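Local coordinates for SAM-dependent methyltransferase (Pyrococcus horikoshii, PDB 1WZN) that transfers the methyl group of S-adenosylmethionine to an acceptor, leaving S-adenosyl-L-homocysteine, which occupies its cofactor pocket, at the interface of chains A and B and the interface of chains A and C. Numbering follows the deposited sequence. Chains: chain A/B/C, SAM-dependent methyltransferase.

Chain A meets chain B through contact 1 and chain C through contact 2; the centres of their C-alpha atoms are about 35 Å apart. Long strands of chain A link the patches. Contact 2 uses strands 157-163, 166-177 and 182-192 themselves, contact 1 the turn joining the last two, the loop after strand 198-208, and helices 121-134 and 212-219. No residue of chain A serves in both. Contact 1 is polar and belongs to a two-fold interface, recurring with the chains exchanged; contact 2 is mostly apolar. Together they tie three copies within the deposited hexamer, although the structure alone does not show which persists in solution.

Contact 1: the interface of chains A and B. Residues chain A 121, 179-181, 209-210, 214; chain B 211-214.
B:Arg213 reaches from the start of helix 212-220 between A:Gln181 and A:Glu121 of its partner, in a two-fold interface of this class I methyltransferase whose biological role the structure alone does not show. Its CG stands anti to the backbone N (chi1 170°), which sends the chain into chain A, and a bend at chi3 turns the guanidinium. One face lies against CB of A:Glu121 and the other against the amide carbon CD of A:Gln181, each offset toward the rim. The ring of A:Tyr210 flanks NH1, tilted well away from parallel.

Hydrogen bonds centre on the A:Gln181 amide. Its oxygen OE1 accepts the backbone N of B:Arg213 at 3.1 Å, 149° at the hydrogen and somewhat out of the carbonyl plane. The amide nitrogen NE2 gives to the backbone O of A:Ile209 at 3.0 Å, a bond that would help hold the amide with its oxygen toward chain B. NE2 also gives to the carboxylate OE1 of A:Glu214, but that oxygen is modelled too close, tip to tip, to OG1 of B:Thr211, and its position is doubtful. Within chain B, OG1 of B:Thr211 caps the helix by accepting the backbone N of B:Glu214 at 3.1 Å. Water 1, in the guanidinium plane, bridges NH2 of B:Arg213 at 2.9 Å to the backbone O of A:Gln181 at 2.9 Å.

The salt bridge is loose: NE of B:Arg213 lies 3.9 Å from the carboxylate OE2 of A:Glu121, the side chains running past each other in opposite directions with their planar ends 54° apart.

Among the carbon contacts, CG of A:Glu214 packs against CB of B:Glu214 at 3.7 Å, their side chains crossing nearly at right angles.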
ATOM      1  N   GLU A 121      12.654  -9.582 -28.721  1.00 23.09           N
ATOM      2  CA  GLU A 121      12.957  -8.670 -29.820  1.00 24.56           C
ATOM      3  C   GLU A 121      13.246  -9.343 -31.160  1.00 23.45           C
ATOM      4  O   GLU A 121      12.675  -8.961 -32.183  1.00 23.10           O
ATOM      5  CB  GLU A 121      14.132  -7.756 -29.455  1.00 27.69           C
ATOM      6  CG  GLU A 121      14.304  -6.596 -30.420  1.00 28.52           C
ATOM      7  CD  GLU A 121      15.476  -5.696 -30.070  1.00 32.36           C
ATOM      8  OE1 GLU A 121      16.634  -6.157 -30.152  1.00 33.56           O
ATOM      9  OE2 GLU A 121      15.237  -4.526 -29.712  1.00 33.36           O
ATOM     10  N   ALA A 179      15.270  -4.884 -15.995  1.00 27.62           N
ATOM     11  CA  ALA A 179      16.501  -4.760 -16.771  1.00 27.93           C
ATOM     12  C   ALA A 179      16.412  -5.422 -18.136  1.00 27.06           C
ATOM     13  O   ALA A 179      16.770  -4.819 -19.153  1.00 27.01           O
ATOM     14  CB  ALA A 179      17.668  -5.347 -15.989  1.00 28.38           C
ATOM     15  N   VAL A 180      15.941  -6.665 -18.156  1.00 25.40           N
ATOM     16  CA  VAL A 180      15.819  -7.412 -19.400  1.00 24.59           C
ATOM     17  C   VAL A 180      14.412  -7.371 -19.987  1.00 24.25           C
ATOM     18  O   VAL A 180      14.110  -8.079 -20.947  1.00 24.33           O
ATOM     19  CB  VAL A 180      16.257  -8.880 -19.198  1.00 25.09           C
ATOM     20  CG1 VAL A 180      17.749  -8.927 -18.857  1.00 26.63           C
ATOM     21  CG2 VAL A 180      15.442  -9.525 -18.085  1.00 27.15           C
ATOM     22  N   GLN A 181      13.557  -6.530 -19.408  1.00 23.40           N
ATOM     23  CA  GLN A 181      12.189  -6.372 -19.887  1.00 24.54           C
ATOM     24  C   GLN A 181      11.442  -7.704 -20.001  1.00 25.48           C
ATOM     25  O   GLN A 181      10.826  -8.014 -21.029  1.00 22.93           O
ATOM     26  CB  GLN A 181      12.208  -5.648 -21.237  1.00 26.05           C
ATOM     27  CG  GLN A 181      12.599  -4.172 -21.125  1.00 26.57           C
ATOM     28  CD  GLN A 181      12.897  -3.533 -22.466  1.00 30.00           C
ATOM     29  OE1 GLN A 181      14.054  -3.252 -22.792  1.00 30.88           O
ATOM     30  NE2 GLN A 181      11.856  -3.311 -23.260  1.00 29.27           N
ATOM     31  N   ILE A 209       8.210  -7.353 -22.120  1.00 21.70           N
ATOM     32  CA  ILE A 209       7.646  -6.023 -21.916  1.00 21.07           C
ATOM     33  C   ILE A 209       8.128  -5.032 -22.972  1.00 21.63           C
ATOM     34  O   ILE A 209       9.334  -4.853 -23.164  1.00 20.33           O
ATOM     35  CB  ILE A 209       8.035  -5.479 -20.529  1.00 24.01           C
ATOM     36  CG1 ILE A 209       7.635  -6.487 -19.448  1.00 25.66           C
ATOM     37  CG2 ILE A 209       7.359  -4.131 -20.291  1.00 24.08           C
ATOM     38  CD1 ILE A 209       8.180  -6.152 -18.064  1.00 27.74           C
ATOM     39  N   TYR A 210       7.174  -4.379 -23.632  1.00 21.97           N
ATOM     40  CA  TYR A 210       7.463  -3.406 -24.681  1.00 23.42           C
ATOM     41  C   TYR A 210       6.674  -2.119 -24.475  1.00 24.08           C
ATOM     42  O   TYR A 210       5.549  -2.150 -23.978  1.00 25.11           O
ATOM     43  CB  TYR A 210       7.062  -3.963 -26.048  1.00 23.03           C
ATOM     44  CG  TYR A 210       7.841  -5.161 -26.528  1.00 20.84           C
ATOM     45  CD1 TYR A 210       9.142  -5.025 -27.008  1.00 21.69           C
ATOM     46  CD2 TYR A 210       7.261  -6.429 -26.544  1.00 22.30           C
ATOM     47  CE1 TYR A 210       9.844  -6.120 -27.501  1.00 19.28           C
ATOM     48  CE2 TYR A 210       7.953  -7.531 -27.030  1.00 19.60           C
ATOM     49  CZ  TYR A 210       9.245  -7.367 -27.508  1.00 20.88           C
ATOM     50  OH  TYR A 210       9.934  -8.457 -27.978  1.00 20.50           O
ATOM     51  N   GLU A 214       8.664   1.432 -28.625  1.00 23.44           N
ATOM     52  CA  GLU A 214       9.507   0.290 -28.974  1.00 23.99           C
ATOM     53  C   GLU A 214       8.888  -0.504 -30.112  1.00 24.57           C
ATOM     54  O   GLU A 214       9.555  -0.841 -31.089  1.00 22.88           O
ATOM     55  CB  GLU A 214       9.663  -0.658 -27.790  1.00 25.65           C
ATOM     56  CG  GLU A 214      10.688  -0.275 -26.767  1.00 30.18           C
ATOM     57  CD  GLU A 214      10.699  -1.263 -25.624  1.00 28.97           C
ATOM     58  OE1 GLU A 214      11.654  -1.264 -24.840  1.00 34.60           O
ATOM     59  OE2 GLU A 214       9.739  -2.046 -25.509  1.00 32.78           O
TER
ATOM     60  N   THR B 211      13.106   2.600 -22.282  1.00 28.38           N
ATOM     61  CA  THR B 211      13.537   1.320 -21.745  1.00 28.39           C
ATOM     62  C   THR B 211      14.953   1.139 -22.297  1.00 26.78           C
ATOM     63  O   THR B 211      15.363   1.863 -23.205  1.00 26.33           O
ATOM     64  CB  THR B 211      12.683   0.176 -22.273  1.00 29.43           C
ATOM     65  OG1 THR B 211      12.782   0.149 -23.701  1.00 27.90           O
ATOM     66  CG2 THR B 211      11.225   0.355 -21.858  1.00 31.47           C
ATOM     67  N   PRO B 212      15.718   0.179 -21.760  1.00 26.45           N
ATOM     68  CA  PRO B 212      17.082  -0.040 -22.255  1.00 26.31           C
ATOM     69  C   PRO B 212      17.073  -0.419 -23.739  1.00 27.54           C
ATOM     70  O   PRO B 212      17.861   0.089 -24.530  1.00 26.72           O
ATOM     71  CB  PRO B 212      17.584  -1.186 -21.380  1.00 26.14           C
ATOM     72  CG  PRO B 212      16.842  -0.987 -20.102  1.00 26.01           C
ATOM     73  CD  PRO B 212      15.445  -0.660 -20.580  1.00 26.59           C
ATOM     74  N   ARG B 213      16.164  -1.318 -24.102  1.00 29.02           N
ATOM     75  CA  ARG B 213      16.031  -1.778 -25.482  1.00 29.39           C
ATOM     76  C   ARG B 213      15.732  -0.620 -26.420  1.00 27.60           C
ATOM     77  O   ARG B 213      16.276  -0.533 -27.519  1.00 27.05           O
ATOM     78  CB  ARG B 213      14.905  -2.814 -25.566  1.00 32.25           C
ATOM     79  CG  ARG B 213      14.476  -3.208 -26.969  1.00 35.11           C
ATOM     80  CD  ARG B 213      13.466  -4.350 -26.881  1.00 37.80           C
ATOM     81  NE  ARG B 213      14.041  -5.479 -26.151  1.00 37.88           N
ATOM     82  CZ  ARG B 213      13.338  -6.350 -25.434  1.00 37.36           C
ATOM     83  NH1 ARG B 213      12.023  -6.230 -25.343  1.00 36.40           N
ATOM     84  NH2 ARG B 213      13.957  -7.336 -24.798  1.00 37.98           N
ATOM     85  N   GLU B 214      14.858   0.270 -25.971  1.00 26.75           N
ATOM     86  CA  GLU B 214      14.456   1.423 -26.756  1.00 27.02           C
ATOM     87  C   GLU B 214      15.630   2.347 -27.065  1.00 28.66           C
ATOM     88  O   GLU B 214      15.778   2.821 -28.198  1.00 26.40           O
ATOM     89  CB  GLU B 214      13.364   2.178 -26.004  1.00 28.59           C
ATOM     90  CG  GLU B 214      12.537   3.105 -26.850  1.00 29.36           C
ATOM     91  CD  GLU B 214      11.301   3.581 -26.117  1.00 33.41           C
ATOM     92  OE1 GLU B 214      10.621   4.489 -26.633  1.00 36.03           O
ATOM     93  OE2 GLU B 214      11.007   3.042 -25.028  1.00 28.73           O
TER
HETATM   94  O   HOH W   1      12.055  -8.997 -23.442  1.00 21.63           O

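Contact 2: the interface of chains A and C. Residues chain A 158, 169, 171, 190, 192; chain C 171, 173, 188, 190, 202.
A:Val158 sets its methyl CG1 over the six-membered ring of C:Trp173, 3.6 Å from the ring centroid, a CH-pi contact between strand 157-163 of one methyltransferase copy and strand 166-177 of the other. Whether this packing in the deposited hexamer is biological is not settled by the structure alone. The indole is brought beneath the methyl by a chi1 of 74°, which places CG between the backbone N and the carbonyl carbon. At the ring's far end, CH2 of C:Trp173 lies 4.1 Å from CG1 of A:Val169. An alanine in place of C:Trp173 would probably leave the CG1 methyl of A:Val158 without the aromatic face it rests on and open a gap beside A:Val169.

Other apolar contacts continue across the sheet surfaces. The terminal methyl CE of C:Met171 meets A:Val158 tip to tip, 3.6 Å from CG1, after the thioether chain bends at chi3 (80°). C:Leu188 rests its CD1 methyl against chain A, 3.8 Å from CD2 of A:Leu192 and 4.0 Å from CG2 of A:Val169.

Among polar groups, the amide oxygen OE1 of A:Gln190 touches CD2 of C:Leu188 at 3.7 Å. Two glutamine amides, A:Gln190 and C:Gln190, meet nearly at right angles, their planes 70° apart. Amide nitrogens facing each other cannot bond as modelled; one amide may be turned over, which would put an oxygen opposite a nitrogen. The modelled NE2 of A:Gln190 lies 3.0 Å from NE2 of C:Gln190.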
ATOM      1  N   VAL A 158      -7.182 -12.265  -6.730  1.00 26.38           N
ATOM      2  CA  VAL A 158      -8.047 -13.432  -6.849  1.00 26.97           C
ATOM      3  C   VAL A 158      -9.412 -13.081  -7.407  1.00 26.28           C
ATOM      4  O   VAL A 158      -9.978 -12.040  -7.078  1.00 26.28           O
ATOM      5  CB  VAL A 158      -8.242 -14.120  -5.482  1.00 27.85           C
ATOM      6  CG1 VAL A 158      -9.071 -15.382  -5.647  1.00 29.66           C
ATOM      7  CG2 VAL A 158      -6.889 -14.452  -4.873  1.00 30.57           C
ATOM      8  N   VAL A 169     -11.614 -20.712  -9.368  1.00 13.69           N
ATOM      9  CA  VAL A 169     -11.063 -19.672  -8.508  1.00 14.52           C
ATOM     10  C   VAL A 169      -9.678 -19.459  -9.084  1.00 16.28           C
ATOM     11  O   VAL A 169      -8.866 -20.390  -9.145  1.00 15.99           O
ATOM     12  CB  VAL A 169     -10.964 -20.108  -7.040  1.00 15.26           C
ATOM     13  CG1 VAL A 169     -10.227 -19.042  -6.233  1.00 17.04           C
ATOM     14  CG2 VAL A 169     -12.363 -20.303  -6.476  1.00 18.57           C
ATOM     15  N   MET A 171      -6.063 -17.210  -9.213  1.00 18.73           N
ATOM     16  CA  MET A 171      -5.162 -16.338  -8.480  1.00 20.06           C
ATOM     17  C   MET A 171      -3.991 -15.975  -9.381  1.00 19.12           C
ATOM     18  O   MET A 171      -3.256 -16.855  -9.833  1.00 17.99           O
ATOM     19  CB  MET A 171      -4.670 -17.050  -7.226  1.00 20.88           C
ATOM     20  CG  MET A 171      -3.750 -16.222  -6.362  1.00 25.74           C
ATOM     21  SD  MET A 171      -3.554 -16.997  -4.754  1.00 30.88           S
ATOM     22  CE  MET A 171      -2.424 -18.327  -5.161  1.00 28.89           C
ATOM     23  N   GLN A 190      -7.942 -23.059  -9.947  1.00 16.55           N
ATOM     24  CA  GLN A 190      -8.485 -24.167  -9.177  1.00 16.40           C
ATOM     25  C   GLN A 190      -9.900 -24.408  -9.694  1.00 16.80           C
ATOM     26  O   GLN A 190     -10.703 -23.480  -9.772  1.00 16.19           O
ATOM     27  CB  GLN A 190      -8.495 -23.817  -7.684  1.00 17.20           C
ATOM     28  CG  GLN A 190      -7.094 -23.692  -7.092  1.00 20.33           C
ATOM     29  CD  GLN A 190      -7.100 -23.157  -5.679  1.00 25.35           C
ATOM     30  OE1 GLN A 190      -7.225 -21.950  -5.460  1.00 27.84           O
ATOM     31  NE2 GLN A 190      -6.977 -24.053  -4.710  1.00 24.84           N
ATOM     32  N   LEU A 192     -13.278 -26.253  -9.001  1.00 16.88           N
ATOM     33  CA  LEU A 192     -14.072 -26.874  -7.948  1.00 18.90           C
ATOM     34  C   LEU A 192     -15.356 -27.537  -8.417  1.00 19.88           C
ATOM     35  O   LEU A 192     -16.178 -26.911  -9.084  1.00 18.17           O
ATOM     36  CB  LEU A 192     -14.445 -25.832  -6.885  1.00 18.21           C
ATOM     37  CG  LEU A 192     -13.389 -25.366  -5.882  1.00 21.64           C
ATOM     38  CD1 LEU A 192     -12.139 -24.901  -6.610  1.00 21.51           C
ATOM     39  CD2 LEU A 192     -13.982 -24.244  -5.024  1.00 20.61           C
TER
ATOM     40  N   MET C 171      -9.637 -18.052   2.394  1.00 18.16           N
ATOM     41  CA  MET C 171      -9.184 -16.884   1.650  1.00 19.90           C
ATOM     42  C   MET C 171     -10.389 -16.030   1.281  1.00 20.81           C
ATOM     43  O   MET C 171     -11.266 -16.474   0.537  1.00 18.70           O
ATOM     44  CB  MET C 171      -8.441 -17.312   0.381  1.00 22.86           C
ATOM     45  CG  MET C 171      -7.979 -16.151  -0.493  1.00 28.05           C
ATOM     46  SD  MET C 171      -6.724 -16.655  -1.693  1.00 33.93           S
ATOM     47  CE  MET C 171      -7.740 -17.397  -2.969  1.00 34.37           C
ATOM     48  N   TRP C 173     -12.052 -12.262  -0.163  1.00 19.77           N
ATOM     49  CA  TRP C 173     -11.801 -11.095  -0.994  1.00 20.22           C
ATOM     50  C   TRP C 173     -13.152 -10.498  -1.316  1.00 21.23           C
ATOM     51  O   TRP C 173     -14.188 -11.154  -1.171  1.00 20.38           O
ATOM     52  CB  TRP C 173     -10.997 -11.447  -2.261  1.00 20.51           C
ATOM     53  CG  TRP C 173     -11.718 -12.184  -3.358  1.00 20.54           C
ATOM     54  CD1 TRP C 173     -12.313 -11.637  -4.463  1.00 22.32           C
ATOM     55  CD2 TRP C 173     -11.866 -13.604  -3.486  1.00 21.36           C
ATOM     56  NE1 TRP C 173     -12.814 -12.631  -5.274  1.00 22.17           N
ATOM     57  CE2 TRP C 173     -12.555 -13.847  -4.696  1.00 20.66           C
ATOM     58  CE3 TRP C 173     -11.481 -14.696  -2.694  1.00 22.74           C
ATOM     59  CZ2 TRP C 173     -12.868 -15.138  -5.135  1.00 20.57           C
ATOM     60  CZ3 TRP C 173     -11.793 -15.982  -3.131  1.00 21.97           C
ATOM     61  CH2 TRP C 173     -12.481 -16.190  -4.342  1.00 22.20           C
ATOM     62  N   LEU C 188     -12.992 -18.565  -0.244  1.00 18.41           N
ATOM     63  CA  LEU C 188     -12.581 -19.894  -0.667  1.00 17.32           C
ATOM     64  C   LEU C 188     -12.198 -20.651   0.596  1.00 17.24           C
ATOM     65  O   LEU C 188     -11.294 -20.239   1.316  1.00 16.35           O
ATOM     66  CB  LEU C 188     -11.365 -19.824  -1.595  1.00 18.06           C
ATOM     67  CG  LEU C 188     -10.791 -21.192  -1.993  1.00 18.45           C
ATOM     68  CD1 LEU C 188     -11.798 -21.932  -2.869  1.00 17.16           C
ATOM     69  CD2 LEU C 188      -9.474 -21.021  -2.729  1.00 18.39           C
ATOM     70  N   GLN C 190     -10.719 -24.088   1.971  1.00 15.66           N
ATOM     71  CA  GLN C 190     -10.031 -25.318   1.610  1.00 16.67           C
ATOM     72  C   GLN C 190      -9.934 -26.159   2.875  1.00 16.66           C
ATOM     73  O   GLN C 190      -9.455 -25.687   3.912  1.00 16.07           O
ATOM     74  CB  GLN C 190      -8.640 -25.008   1.058  1.00 19.18           C
ATOM     75  CG  GLN C 190      -8.687 -24.337  -0.315  1.00 22.71           C
ATOM     76  CD  GLN C 190      -7.329 -23.867  -0.782  1.00 26.44           C
ATOM     77  OE1 GLN C 190      -6.809 -22.864  -0.294  1.00 31.79           O
ATOM     78  NE2 GLN C 190      -6.739 -24.597  -1.719  1.00 28.72           N
ATOM     79  N   LEU C 202     -16.508 -22.648  -2.545  1.00 19.61           N
ATOM     80  CA  LEU C 202     -16.494 -21.208  -2.745  1.00 18.66           C
ATOM     81  C   LEU C 202     -17.778 -20.552  -2.258  1.00 18.58           C
ATOM     82  O   LEU C 202     -18.874 -20.918  -2.687  1.00 18.25           O
ATOM     83  CB  LEU C 202     -16.299 -20.880  -4.231  1.00 19.08           C
ATOM     84  CG  LEU C 202     -16.492 -19.408  -4.604  1.00 19.64           C
ATOM     85  CD1 LEU C 202     -15.355 -18.588  -4.024  1.00 19.64           C
ATOM     86  CD2 LEU C 202     -16.547 -19.252  -6.126  1.00 21.79           C
TER